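Local atomic coordinates of lasso peptide isopeptidase AtxE2 (Asticcacaulis excentricus, PDB entry 5TXE), a protein that hydrolyses the isopeptide bond of the threaded lasso peptides astexin-2 and astexin-3, opening the knot and releasing linear peptides. Residues E414-L419 against S466-R471; I435-S440 against V521-L526; T531-G536 against A544-S549. The protein carries 1 engineered substitution. All blocks are in the same frame, centred on the assembly; numbering follows the deposited sequence.

Contact 1: E414-L419 against S466-R471; sequences EVFSDL and SFHSPR
In the mixed sheet of the alpha/beta-hydrolase domain, strand 414-421 runs antiparallel to strand 463-467, and beyond the last regular pair two aromatic side chains carry the contact onward. Phe416 and His468 form an offset stack, ring centroids 4.4 Å apart and planes 19° from parallel. Phe416 holds CG in the crowded position between its backbone N and carbonyl carbon, whereas His468 swings CG anti to its N; the two side chains thus cross obliquely, with Phe416 CZ over the rim of the imidazole, 3.5 Å from His468 CG. His468 CB also sits over the phenyl face as a CH-pi contact, and its ND1 is hydrogen-bonded to Ser440 N, which helps to set the turn of the imidazole. Asp418 and Ser466 make the hydrogen-bonded pair, with Asp418 N to Ser466 O at 2.9 Å and nearly straight. Both side chains also bond to Ser440 OG, and Asp418 forms a salt bridge with Arg404. Farther along, Val415 lies beside Pro470, both pointing the same way. A water accepts from Phe416 N and donates to His468 O, bridging the two backbones. Ser417 OG bonds back to Phe416 O, and it receives the N-H of His468 at 3.2 Å, 166° at the hydrogen.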
# COMPACT_ATOMS: atom_id res chain seq x y z
N GLU A 414 1.45 22.34 4.95
CA GLU A 414 0.15 22.14 4.34
C GLU A 414 -0.33 20.72 4.58
O GLU A 414 0.40 19.78 4.39
CB GLU A 414 0.22 22.39 2.82
CG GLU A 414 0.64 23.82 2.46
CD GLU A 414 0.80 24.10 0.97
OE1 GLU A 414 0.50 23.23 0.11
OE2 GLU A 414 1.15 25.24 0.67
N VAL A 415 -1.59 20.59 4.97
CA VAL A 415 -2.18 19.31 5.28
C VAL A 415 -3.49 19.15 4.52
O VAL A 415 -4.26 20.10 4.45
CB VAL A 415 -2.51 19.27 6.76
CG1 VAL A 415 -3.27 17.98 7.10
CG2 VAL A 415 -1.25 19.40 7.58
N PHE A 416 -3.74 17.97 3.96
CA PHE A 416 -5.13 17.65 3.63
C PHE A 416 -5.57 16.38 4.35
O PHE A 416 -4.73 15.59 4.83
CB PHE A 416 -5.33 17.59 2.11
CG PHE A 416 -4.95 16.26 1.47
CD1 PHE A 416 -3.67 16.03 1.01
CD2 PHE A 416 -5.91 15.26 1.29
CE1 PHE A 416 -3.33 14.84 0.37
CE2 PHE A 416 -5.59 14.05 0.69
CZ PHE A 416 -4.30 13.84 0.22
N SER A 417 -6.89 16.22 4.45
CA SER A 417 -7.50 14.99 4.89
C SER A 417 -8.93 14.98 4.45
O SER A 417 -9.41 16.00 3.99
CB SER A 417 -7.43 14.90 6.41
OG SER A 417 -6.09 14.66 6.81
N ASP A 418 -9.63 13.85 4.55
CA ASP A 418 -11.02 13.74 4.14
C ASP A 418 -11.92 13.52 5.34
O ASP A 418 -11.60 12.74 6.20
CB ASP A 418 -11.19 12.65 3.08
CG ASP A 418 -10.59 13.06 1.70
OD1 ASP A 418 -10.97 14.15 1.16
OD2 ASP A 418 -9.72 12.32 1.15
N LEU A 419 -13.01 14.29 5.41
CA LEU A 419 -14.02 14.16 6.40
C LEU A 419 -15.16 13.37 5.76
O LEU A 419 -15.62 13.70 4.67
CB LEU A 419 -14.48 15.51 6.86
CG LEU A 419 -15.70 15.50 7.78
CD1 LEU A 419 -15.37 14.80 9.08
CD2 LEU A 419 -16.23 16.91 8.06
N SER A 466 -10.43 10.58 7.55
CA SER A 466 -9.47 9.85 6.76
C SER A 466 -8.25 10.75 6.61
O SER A 466 -8.19 11.63 5.74
CB SER A 466 -10.07 9.50 5.40
OG SER A 466 -9.19 8.75 4.62
N PHE A 467 -7.28 10.49 7.48
CA PHE A 467 -6.06 11.28 7.65
C PHE A 467 -5.01 10.99 6.65
O PHE A 467 -4.67 9.85 6.43
CB PHE A 467 -5.47 10.91 9.00
CG PHE A 467 -4.25 11.67 9.38
CD1 PHE A 467 -4.20 13.05 9.32
CD2 PHE A 467 -3.18 11.01 9.93
CE1 PHE A 467 -3.06 13.76 9.71
CE2 PHE A 467 -2.04 11.70 10.35
CZ PHE A 467 -1.99 13.08 10.26
N HIS A 468 -4.49 12.04 6.03
CA HIS A 468 -3.40 11.89 5.13
C HIS A 468 -2.21 12.48 5.80
O HIS A 468 -2.07 13.67 5.92
CB HIS A 468 -3.64 12.58 3.82
CG HIS A 468 -2.61 12.25 2.82
ND1 HIS A 468 -2.76 11.18 1.94
CD2 HIS A 468 -1.38 12.77 2.59
CE1 HIS A 468 -1.66 11.07 1.21
NE2 HIS A 468 -0.82 12.03 1.56
N SER A 469 -1.34 11.64 6.25
CA SER A 469 -0.23 12.09 7.03
C SER A 469 0.58 13.17 6.28
O SER A 469 0.90 13.01 5.12
CB SER A 469 0.69 10.91 7.31
OG SER A 469 1.51 11.29 8.38
N PRO A 470 0.98 14.25 6.98
CA PRO A 470 1.66 15.28 6.24
C PRO A 470 3.16 15.05 6.08
O PRO A 470 3.76 14.19 6.76
CB PRO A 470 1.43 16.51 7.13
CG PRO A 470 1.51 15.94 8.50
CD PRO A 470 0.78 14.63 8.38
N ARG A 471 3.75 15.87 5.22
CA ARG A 471 5.19 15.98 5.09
C ARG A 471 5.90 16.34 6.39
O ARG A 471 5.35 17.07 7.26
CB ARG A 471 5.54 16.99 3.99
CG ARG A 471 5.35 16.39 2.60
CD ARG A 471 5.93 17.26 1.50
NE ARG A 471 7.38 17.49 1.61
CZ ARG A 471 8.07 18.38 0.89
NH1 ARG A 471 7.46 19.13 -0.02
NH2 ARG A 471 9.37 18.53 1.09
O HOH W 1 -1.47 16.08 4.45

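Contact 2: I435-S440 against V521-L526; sequences IVQYSS and VGLTGL
The two backbones run parallel, their directions 30° apart, and pair at Ile435 and Leu523 before spreading: the CA atoms are 4.8 Å apart there and 5.9 Å apart at Gln437 and Gly525. Ile435 N donates to Gly522 O, and Ile435 O takes the N-H of Thr524 nearly along its C=O axis. Thr524 turns OG1 into the crowded position between its own N and carbonyl carbon, so that the hydroxyl reaches the same oxygen, 2.8 Å from Ile435 O and on a lone pair. One residue thus grips this carbonyl twice. The hydroxyl in turn accepts from a water that takes the N-H of Gln437, and a second water spans Leu526 N and, weakly, Gln437 O.

Gln437 itself bridges the widening gap. Its chain is extended beyond CG, and NE2 donates to Thr524 O at 2.8 Å in an almost straight bond, the acceptor lying in the amide plane. An alanine here would remove this amide and would probably loosen the join where the two backbones are diverging. Next to it, Leu523 CD1 packs on Ile435 CB, and Ile435 CD1 meets Val521 CG1 at 3.8 Å. Tyr438, the residue that stabilizes the alkoxide intermediate, follows a cis peptide bond and turns its ring edge to Leu526 O, with CE2 3.4 Å away. Helix 494-512 packs on Ile435 and Val521, helix 528-539 on Leu523, Gln437 and Tyr438, while strand 463-467 borders Val436.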
# COMPACT_ATOMS: atom_id res chain seq x y z
N ILE A 435 -10.72 8.24 13.70
CA ILE A 435 -9.63 8.62 12.81
C ILE A 435 -9.01 7.36 12.19
O ILE A 435 -8.63 6.43 12.93
CB ILE A 435 -8.57 9.41 13.56
CG1 ILE A 435 -9.19 10.67 14.17
CG2 ILE A 435 -7.47 9.78 12.63
CD1 ILE A 435 -8.30 11.36 15.17
N VAL A 436 -8.96 7.33 10.85
CA VAL A 436 -8.36 6.28 10.06
C VAL A 436 -7.13 6.89 9.35
O VAL A 436 -7.23 7.99 8.80
CB VAL A 436 -9.34 5.74 9.06
CG1 VAL A 436 -8.73 4.69 8.17
CG2 VAL A 436 -10.52 5.18 9.76
N GLN A 437 -6.00 6.18 9.36
CA GLN A 437 -4.76 6.66 8.80
C GLN A 437 -4.21 5.70 7.69
O GLN A 437 -4.65 4.57 7.59
CB GLN A 437 -3.71 6.74 9.90
CG GLN A 437 -4.15 7.35 11.20
CD GLN A 437 -3.00 7.42 12.17
OE1 GLN A 437 -2.04 8.19 11.98
NE2 GLN A 437 -3.04 6.59 13.21
N TYR A 438 -3.19 6.10 6.92
CA TYR A 438 -2.58 7.43 6.93
C TYR A 438 -2.40 7.97 5.53
O TYR A 438 -1.58 8.87 5.33
CB TYR A 438 -1.22 7.44 7.62
CG TYR A 438 -0.26 6.31 7.26
CD1 TYR A 438 0.65 6.43 6.19
CD2 TYR A 438 -0.25 5.11 7.99
CE1 TYR A 438 1.51 5.41 5.88
CE2 TYR A 438 0.62 4.10 7.68
CZ TYR A 438 1.52 4.24 6.65
OH TYR A 438 2.39 3.23 6.36
N SER A 439 -3.15 7.40 4.58
CA SER A 439 -3.26 7.97 3.25
C SER A 439 -4.71 8.01 2.80
O SER A 439 -5.50 7.09 3.04
CB SER A 439 -2.39 7.32 2.18
OG SER A 439 -2.28 5.96 2.36
N SER A 440 -5.03 9.12 2.14
CA SER A 440 -6.38 9.42 1.74
C SER A 440 -6.46 9.92 0.30
O SER A 440 -7.32 10.75 0.00
CB SER A 440 -7.01 10.46 2.69
OG SER A 440 -8.43 10.36 2.57
N VAL A 521 -13.38 10.80 20.73
CA VAL A 521 -12.53 10.58 19.58
C VAL A 521 -11.75 9.27 19.67
O VAL A 521 -10.99 9.04 20.62
CB VAL A 521 -11.53 11.71 19.40
CG1 VAL A 521 -10.73 11.49 18.15
CG2 VAL A 521 -12.29 13.02 19.31
N GLY A 522 -11.93 8.46 18.63
CA GLY A 522 -11.26 7.20 18.47
C GLY A 522 -10.15 7.31 17.48
O GLY A 522 -10.24 8.06 16.51
N LEU A 523 -9.10 6.52 17.69
CA LEU A 523 -7.98 6.51 16.81
C LEU A 523 -7.61 5.08 16.39
O LEU A 523 -7.57 4.22 17.24
CB LEU A 523 -6.79 7.15 17.51
CG LEU A 523 -5.50 7.24 16.77
CD1 LEU A 523 -5.61 8.17 15.56
CD2 LEU A 523 -4.42 7.75 17.70
N THR A 524 -7.33 4.88 15.08
CA THR A 524 -6.94 3.61 14.55
C THR A 524 -5.57 3.76 13.89
O THR A 524 -5.20 4.84 13.49
CB THR A 524 -7.89 3.04 13.50
OG1 THR A 524 -7.88 3.84 12.33
CG2 THR A 524 -9.27 2.97 14.00
N GLY A 525 -4.82 2.68 13.80
CA GLY A 525 -3.59 2.69 13.04
C GLY A 525 -3.04 1.31 12.69
O GLY A 525 -3.24 0.34 13.43
N LEU A 526 -2.40 1.23 11.54
CA LEU A 526 -1.65 0.09 11.08
C LEU A 526 -0.34 0.62 10.50
O LEU A 526 -0.29 1.68 9.88
CB LEU A 526 -2.44 -0.66 10.02
CG LEU A 526 -1.72 -1.84 9.37
CD1 LEU A 526 -2.74 -2.90 9.00
CD2 LEU A 526 -0.97 -1.43 8.11
O HOH W 2 -5.95 3.58 10.41
O HOH W 3 -2.81 3.30 9.78

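Contact 3: T531-G536 against A544-S549; sequences TTVHFG and AAAVTS
Val533 drops from helix 528-539 onto strand 545-548, setting one methyl over Ala546 and the other over the backbone of Val547. This is the helix-to-strand packing of a beta-alpha-beta unit in the alpha/beta-hydrolase fold: strand 521-525 leads through the nucleophile position, here the engineered Ala527, into the helix, and the chain returns along strand 545-548. The short helix and strand segments run roughly antiparallel, at 148° between their directions, with axes 8.8 Å apart at closest approach. Val533 places CG1 anti to its backbone N, which brings it to 4.1 Å from Ala546 CB, while CG2, anti to the carbonyl carbon, comes equally near to Val547 O. Val547 points the opposite way, onto helix 643-662.

No hydrogen bond joins the two segments directly; the polar link is indirect. His534 and Thr548 cross at about a right angle, and both His534 NE2 and Thr548 OG1 are bonded to Ser550 O just past the strand. Across the imidazole, ND1 is hydrogen-bonded to Thr553 OG1. Both nitrogens are engaged, which probably holds the ring's rotation, and the ring lies beside Thr548, near the C-terminal end of the strand. Thr548 holds OG1 anti to its backbone N and CG2 in the crowded position, so both branches approach the imidazole, OG1 3.8 Å and CG2 4.1 Å from His534 NE2.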
# COMPACT_ATOMS: atom_id res chain seq x y z
N THR A 531 2.36 3.21 15.05
CA THR A 531 3.34 3.95 15.85
C THR A 531 2.68 5.23 16.39
O THR A 531 2.87 5.65 17.55
CB THR A 531 4.55 4.28 14.98
OG1 THR A 531 5.02 3.09 14.32
CG2 THR A 531 5.69 4.88 15.76
N THR A 532 1.88 5.86 15.55
CA THR A 532 1.21 7.09 15.93
C THR A 532 0.21 6.79 17.01
O THR A 532 0.04 7.56 17.90
CB THR A 532 0.55 7.76 14.69
OG1 THR A 532 1.57 8.30 13.86
CG2 THR A 532 -0.41 8.84 15.06
N VAL A 533 -0.47 5.67 16.93
CA VAL A 533 -1.37 5.32 17.99
C VAL A 533 -0.66 5.18 19.31
O VAL A 533 -1.17 5.63 20.33
CB VAL A 533 -2.08 4.02 17.75
CG1 VAL A 533 -2.91 3.62 18.95
CG2 VAL A 533 -2.98 4.15 16.52
N HIS A 534 0.49 4.54 19.30
CA HIS A 534 1.18 4.23 20.57
C HIS A 534 1.65 5.54 21.16
O HIS A 534 1.45 5.81 22.34
CB HIS A 534 2.36 3.23 20.40
CG HIS A 534 1.98 1.97 19.69
ND1 HIS A 534 2.84 1.31 18.83
CD2 HIS A 534 0.81 1.30 19.63
CE1 HIS A 534 2.22 0.26 18.33
NE2 HIS A 534 0.98 0.25 18.79
N PHE A 535 2.28 6.32 20.32
CA PHE A 535 2.74 7.69 20.69
C PHE A 535 1.60 8.55 21.19
O PHE A 535 1.72 9.26 22.17
CB PHE A 535 3.41 8.38 19.48
CG PHE A 535 4.19 9.61 19.83
CD1 PHE A 535 5.48 9.50 20.30
CD2 PHE A 535 3.59 10.86 19.78
CE1 PHE A 535 6.21 10.63 20.64
CE2 PHE A 535 4.31 12.01 20.09
CZ PHE A 535 5.62 11.89 20.52
N GLY A 536 0.49 8.48 20.50
CA GLY A 536 -0.66 9.31 20.81
C GLY A 536 -1.29 9.01 22.13
O GLY A 536 -1.78 9.94 22.83
N ALA A 544 -10.41 8.81 23.29
CA ALA A 544 -11.20 8.05 24.22
C ALA A 544 -11.22 6.53 23.94
O ALA A 544 -11.77 5.75 24.75
CB ALA A 544 -12.60 8.57 24.20
N ALA A 545 -10.73 6.11 22.77
CA ALA A 545 -10.63 4.67 22.40
C ALA A 545 -9.71 4.50 21.21
O ALA A 545 -9.52 5.46 20.44
CB ALA A 545 -12.00 4.10 22.11
N ALA A 546 -9.07 3.34 21.12
CA ALA A 546 -8.15 3.09 20.04
C ALA A 546 -8.15 1.65 19.59
O ALA A 546 -8.53 0.75 20.36
CB ALA A 546 -6.77 3.54 20.41
N VAL A 547 -7.77 1.46 18.32
CA VAL A 547 -7.56 0.19 17.72
C VAL A 547 -6.24 0.26 16.98
O VAL A 547 -5.95 1.26 16.35
CB VAL A 547 -8.66 -0.17 16.75
CG1 VAL A 547 -8.36 -1.52 16.09
CG2 VAL A 547 -10.00 -0.25 17.49
N THR A 548 -5.42 -0.79 17.10
CA THR A 548 -4.17 -0.90 16.34
C THR A 548 -4.04 -2.33 15.78
O THR A 548 -4.57 -3.26 16.37
CB THR A 548 -2.97 -0.50 17.19
OG1 THR A 548 -1.81 -0.57 16.41
CG2 THR A 548 -2.71 -1.45 18.36
N SER A 549 -3.35 -2.51 14.69
CA SER A 549 -3.14 -3.84 14.12
C SER A 549 -1.87 -4.50 14.67
O SER A 549 -1.67 -5.69 14.50
CB SER A 549 -2.97 -3.74 12.64
OG SER A 549 -1.72 -3.12 12.37

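In the fold
From the N terminus, strand 414-421 comes first and strand 431-436 next. Contact 1 closes when the chain returns at 463-467, between those two in the sheet; contact 2 opens inside that loop and closes only at 521-525, so the two cross. Contact 3 follows in series as a short loop, from helix 528-539 to strand 545-548. Ser440 ties contacts 1 and 2 together through Asp418, Ser466 and His468, whereas contacts 2 and 3 share strand pairing, with Val521 O 2.7 Å from Ala544 N. Contacts 1 and 3 do not touch, their centres about 17 Å apart. Together they link five successive strands across the sheet to the helix after the nucleophile position.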